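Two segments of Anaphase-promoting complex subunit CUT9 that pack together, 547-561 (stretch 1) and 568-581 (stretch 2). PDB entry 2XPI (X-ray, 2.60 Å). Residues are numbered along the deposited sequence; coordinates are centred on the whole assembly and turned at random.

Stretch 1 (547-561) TNDANVHTAIALVYL
Stretch 2, residues 568-581: LAITHLHESLAISP

Helical segments from the two stretches pack antiparallel at 161°, their axes 8.0 Å apart at closest approach. Small residues occupy the two closest points of the register: the CA atoms of Ala557 and Ala569 lie 4.0 Å apart, those of Ala550 and Ser576 4.2 Å.

Stretch 2 opens with Leu568 (chi1 m, chi2 t), its CB over one face of the Tyr560 ring, 3.9 Å from the centroid; Tyr560 takes chi1 -87°, chi2 -56°. Ala569 lies where the backbones come close: its O is 3.4 Å from Ala557 CB, and its CB lies 3.9 Å from Tyr560 CB and 4.0 Å from Leu561 CD1. Ile570 points away, and Thr571 is out of reach of stretch 1, its OG1 hydrogen-bonding back to Leu568 O at 3.1 Å.

His572 is a knob among Ile556, His553, Ala557 and Tyr560. Its rotamer (chi1 -84°, chi2 -83°) nearly repeats that of His553 (-84°, -82°), and the two rings meet rim to rim, planes at 39°, so that His572 ND1 and His553 ND1 hydrogen-bond at 3.0 Å; one nitrogen must donate and the other accept. Ile556 CG2 covers a His572 face, 3.6 Å from the centroid.

Leu573 starts sideways, but its end comes nearer, bringing CD1 to 3.5 Å from Ala557 CB. Glu575 (chi1 m, chi2 m) contributes aliphatic carbon: its CB sits over a face of the His553 ring, 3.7 Å from the centroid. His553 is thus the reciprocal knob, among His572, Glu575, Ser576 and Ile579.

At Ser576 (chi1 m) polarity enters the close backbone approach: OG lies 2.8 Å from Thr554 OG1 and 2.8 Å from Ala550 O. Ile579 (chi1 m, chi2 128°) closes the helix with its CB 3.9 Å from Ala550 CB. Ser580 then leaves helical geometry at phi/psi -156/94, its OG 3.8 Å from Ala550 CB.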

# COMPACT_ATOMS: atom_id res chain seq x y z
N THR A 547 -45.40 3.39 29.52
CA THR A 547 -46.48 2.46 29.79
C THR A 547 -46.40 1.75 31.15
O THR A 547 -47.39 1.69 31.87
CB THR A 547 -46.63 1.41 28.66
OG1 THR A 547 -47.26 2.02 27.53
CG2 THR A 547 -47.47 0.23 29.14
N ASN A 548 -45.22 1.24 31.50
CA ASN A 548 -45.10 0.39 32.69
C ASN A 548 -44.09 0.84 33.75
O ASN A 548 -42.96 0.32 33.82
CB ASN A 548 -44.78 -1.05 32.28
CG ASN A 548 -43.32 -1.23 31.90
OD1 ASN A 548 -42.79 -0.48 31.08
ND2 ASN A 548 -42.66 -2.21 32.51
N ASP A 549 -44.47 1.79 34.60
CA ASP A 549 -43.56 2.19 35.66
C ASP A 549 -44.17 2.04 37.04
O ASP A 549 -45.17 2.67 37.37
CB ASP A 549 -43.03 3.61 35.44
CG ASP A 549 -41.60 3.77 35.91
OD1 ASP A 549 -41.36 4.57 36.84
OD2 ASP A 549 -40.71 3.07 35.37
N ALA A 550 -43.57 1.17 37.85
CA ALA A 550 -44.09 0.90 39.17
C ALA A 550 -43.83 2.08 40.09
O ALA A 550 -44.65 2.40 40.94
CB ALA A 550 -43.46 -0.36 39.75
N ASN A 551 -42.69 2.74 39.92
CA ASN A 551 -42.39 3.84 40.82
C ASN A 551 -43.29 5.07 40.68
O ASN A 551 -43.58 5.72 41.68
CB ASN A 551 -40.91 4.23 40.79
CG ASN A 551 -40.56 5.21 41.91
OD1 ASN A 551 -40.73 6.42 41.76
ND2 ASN A 551 -40.09 4.68 43.05
N VAL A 552 -43.76 5.39 39.47
CA VAL A 552 -44.69 6.51 39.33
C VAL A 552 -46.13 6.19 39.80
O VAL A 552 -46.87 7.09 40.19
CB VAL A 552 -44.64 7.25 37.94
CG1 VAL A 552 -43.69 6.58 36.99
CG2 VAL A 552 -46.02 7.39 37.32
N HIS A 553 -46.50 4.91 39.80
CA HIS A 553 -47.78 4.50 40.39
C HIS A 553 -47.76 4.63 41.89
O HIS A 553 -48.73 5.08 42.51
CB HIS A 553 -48.10 3.05 40.04
CG HIS A 553 -48.76 2.89 38.72
ND1 HIS A 553 -50.11 3.07 38.54
CD2 HIS A 553 -48.26 2.59 37.51
CE1 HIS A 553 -50.42 2.87 37.27
NE2 HIS A 553 -49.31 2.58 36.62
N THR A 554 -46.64 4.21 42.49
CA THR A 554 -46.42 4.36 43.91
C THR A 554 -46.45 5.85 44.26
O THR A 554 -47.08 6.26 45.23
CB THR A 554 -45.08 3.72 44.33
OG1 THR A 554 -45.11 2.31 44.03
CG2 THR A 554 -44.79 3.94 45.82
N ALA A 555 -45.78 6.67 43.44
CA ALA A 555 -45.76 8.11 43.65
C ALA A 555 -47.16 8.68 43.69
O ALA A 555 -47.49 9.46 44.58
CB ALA A 555 -44.96 8.79 42.55
N ILE A 556 -47.97 8.29 42.72
CA ILE A 556 -49.36 8.74 42.58
C ILE A 556 -50.20 8.36 43.81
O ILE A 556 -51.01 9.17 44.29
CB ILE A 556 -49.98 8.17 41.28
CG1 ILE A 556 -49.33 8.83 40.06
CG2 ILE A 556 -51.45 8.42 41.20
CD1 ILE A 556 -49.83 8.27 38.77
N ALA A 557 -50.00 7.15 44.31
CA ALA A 557 -50.67 6.70 45.52
C ALA A 557 -50.22 7.56 46.72
O ALA A 557 -51.04 8.08 47.48
CB ALA A 557 -50.38 5.22 45.76
N LEU A 558 -48.91 7.72 46.88
CA LEU A 558 -48.44 8.58 47.94
C LEU A 558 -49.20 9.90 47.90
O LEU A 558 -49.63 10.41 48.94
CB LEU A 558 -46.93 8.81 47.85
CG LEU A 558 -46.41 9.72 48.96
CD1 LEU A 558 -47.00 9.32 50.33
CD2 LEU A 558 -44.90 9.71 48.99
N VAL A 559 -49.38 10.46 46.72
CA VAL A 559 -50.10 11.72 46.63
C VAL A 559 -51.57 11.54 47.04
O VAL A 559 -52.11 12.35 47.80
CB VAL A 559 -49.98 12.35 45.24
CG1 VAL A 559 -50.95 13.50 45.10
CG2 VAL A 559 -48.58 12.83 45.02
N TYR A 560 -52.20 10.47 46.56
CA TYR A 560 -53.62 10.26 46.82
C TYR A 560 -53.95 10.17 48.30
O TYR A 560 -54.91 10.78 48.78
CB TYR A 560 -54.19 9.06 46.04
CG TYR A 560 -54.65 9.48 44.67
CD1 TYR A 560 -55.57 10.51 44.53
CD2 TYR A 560 -54.13 8.90 43.52
CE1 TYR A 560 -55.98 10.93 43.29
CE2 TYR A 560 -54.54 9.32 42.27
CZ TYR A 560 -55.47 10.34 42.17
OH TYR A 560 -55.90 10.79 40.94
N LEU A 561 -53.15 9.41 49.04
CA LEU A 561 -53.43 9.34 50.45
C LEU A 561 -52.98 10.59 51.20
O LEU A 561 -53.28 10.75 52.37
CB LEU A 561 -52.99 8.02 51.09
CG LEU A 561 -51.54 7.63 51.30
CD1 LEU A 561 -51.33 6.19 50.82
CD2 LEU A 561 -50.68 8.59 50.57
N LEU A 568 -58.29 5.45 45.95
CA LEU A 568 -57.56 5.64 44.70
C LEU A 568 -56.10 5.26 44.88
O LEU A 568 -55.47 4.75 43.97
CB LEU A 568 -57.64 7.09 44.22
CG LEU A 568 -59.01 7.56 43.75
CD1 LEU A 568 -58.87 8.95 43.13
CD2 LEU A 568 -59.62 6.54 42.77
N ALA A 569 -55.57 5.53 46.07
CA ALA A 569 -54.21 5.12 46.41
C ALA A 569 -54.07 3.60 46.32
O ALA A 569 -53.00 3.10 45.98
CB ALA A 569 -53.84 5.61 47.79
N ILE A 570 -55.15 2.88 46.61
CA ILE A 570 -55.13 1.42 46.65
C ILE A 570 -55.02 0.77 45.27
O ILE A 570 -54.26 -0.18 45.09
CB ILE A 570 -56.35 0.84 47.41
CG1 ILE A 570 -56.11 0.91 48.91
CG2 ILE A 570 -56.59 -0.61 47.04
CD1 ILE A 570 -57.37 0.99 49.72
N THR A 571 -55.77 1.27 44.29
CA THR A 571 -55.72 0.69 42.94
C THR A 571 -54.37 0.93 42.23
O THR A 571 -53.94 0.11 41.41
CB THR A 571 -56.88 1.22 42.08
OG1 THR A 571 -56.88 2.65 42.15
CG2 THR A 571 -58.22 0.70 42.60
N HIS A 572 -53.71 2.04 42.56
CA HIS A 572 -52.41 2.37 41.99
C HIS A 572 -51.30 1.54 42.62
O HIS A 572 -50.31 1.21 41.97
CB HIS A 572 -52.10 3.87 42.16
CG HIS A 572 -52.70 4.73 41.09
ND1 HIS A 572 -52.09 4.92 39.87
CD2 HIS A 572 -53.84 5.45 41.06
CE1 HIS A 572 -52.84 5.73 39.13
NE2 HIS A 572 -53.91 6.06 39.83
N LEU A 573 -51.46 1.22 43.90
CA LEU A 573 -50.50 0.37 44.60
C LEU A 573 -50.59 -1.06 44.06
O LEU A 573 -49.59 -1.76 43.97
CB LEU A 573 -50.76 0.41 46.11
CG LEU A 573 -49.80 1.23 47.00
CD1 LEU A 573 -48.88 2.10 46.17
CD2 LEU A 573 -50.55 2.08 48.04
N HIS A 574 -51.80 -1.47 43.70
CA HIS A 574 -51.99 -2.77 43.06
C HIS A 574 -51.28 -2.84 41.70
O HIS A 574 -50.76 -3.89 41.33
CB HIS A 574 -53.48 -3.10 42.92
CG HIS A 574 -54.13 -3.52 44.20
ND1 HIS A 574 -53.70 -4.59 44.95
CD2 HIS A 574 -55.20 -3.01 44.86
CE1 HIS A 574 -54.46 -4.73 46.02
NE2 HIS A 574 -55.38 -3.78 45.99
N GLU A 575 -51.25 -1.73 40.97
CA GLU A 575 -50.49 -1.69 39.72
C GLU A 575 -48.99 -1.82 39.94
O GLU A 575 -48.32 -2.57 39.23
CB GLU A 575 -50.78 -0.41 38.93
CG GLU A 575 -52.09 -0.42 38.17
CD GLU A 575 -52.15 -1.53 37.13
OE1 GLU A 575 -53.26 -2.08 36.92
OE2 GLU A 575 -51.10 -1.86 36.52
N SER A 576 -48.45 -1.09 40.92
CA SER A 576 -47.03 -1.17 41.25
C SER A 576 -46.65 -2.61 41.54
O SER A 576 -45.79 -3.18 40.87
CB SER A 576 -46.70 -0.32 42.47
OG SER A 576 -46.79 1.06 42.19
N LEU A 577 -47.29 -3.18 42.56
CA LEU A 577 -47.00 -4.53 43.01
C LEU A 577 -47.22 -5.58 41.93
O LEU A 577 -46.85 -6.74 42.10
CB LEU A 577 -47.85 -4.86 44.23
CG LEU A 577 -47.51 -3.96 45.42
CD1 LEU A 577 -48.47 -4.17 46.58
CD2 LEU A 577 -46.06 -4.19 45.84
N ALA A 578 -47.83 -5.18 40.82
CA ALA A 578 -48.01 -6.09 39.71
C ALA A 578 -46.82 -5.98 38.76
O ALA A 578 -46.35 -6.98 38.22
CB ALA A 578 -49.31 -5.80 38.99
N ILE A 579 -46.32 -4.76 38.57
CA ILE A 579 -45.13 -4.55 37.74
C ILE A 579 -43.88 -5.06 38.45
O ILE A 579 -42.92 -5.49 37.81
CB ILE A 579 -44.97 -3.07 37.34
CG1 ILE A 579 -46.12 -2.65 36.41
CG2 ILE A 579 -43.63 -2.84 36.66
CD1 ILE A 579 -46.85 -1.40 36.86
N SER A 580 -43.89 -5.01 39.78
CA SER A 580 -42.81 -5.54 40.60
C SER A 580 -43.35 -5.87 41.99
O SER A 580 -43.40 -5.01 42.86
CB SER A 580 -41.67 -4.54 40.70
OG SER A 580 -42.06 -3.40 41.45
N PRO A 581 -43.76 -7.13 42.18
CA PRO A 581 -44.49 -7.62 43.37
C PRO A 581 -43.68 -7.58 44.66
O PRO A 581 -44.20 -7.87 45.73
CB PRO A 581 -44.81 -9.08 43.00
CG PRO A 581 -44.68 -9.15 41.51
CD PRO A 581 -43.59 -8.19 41.17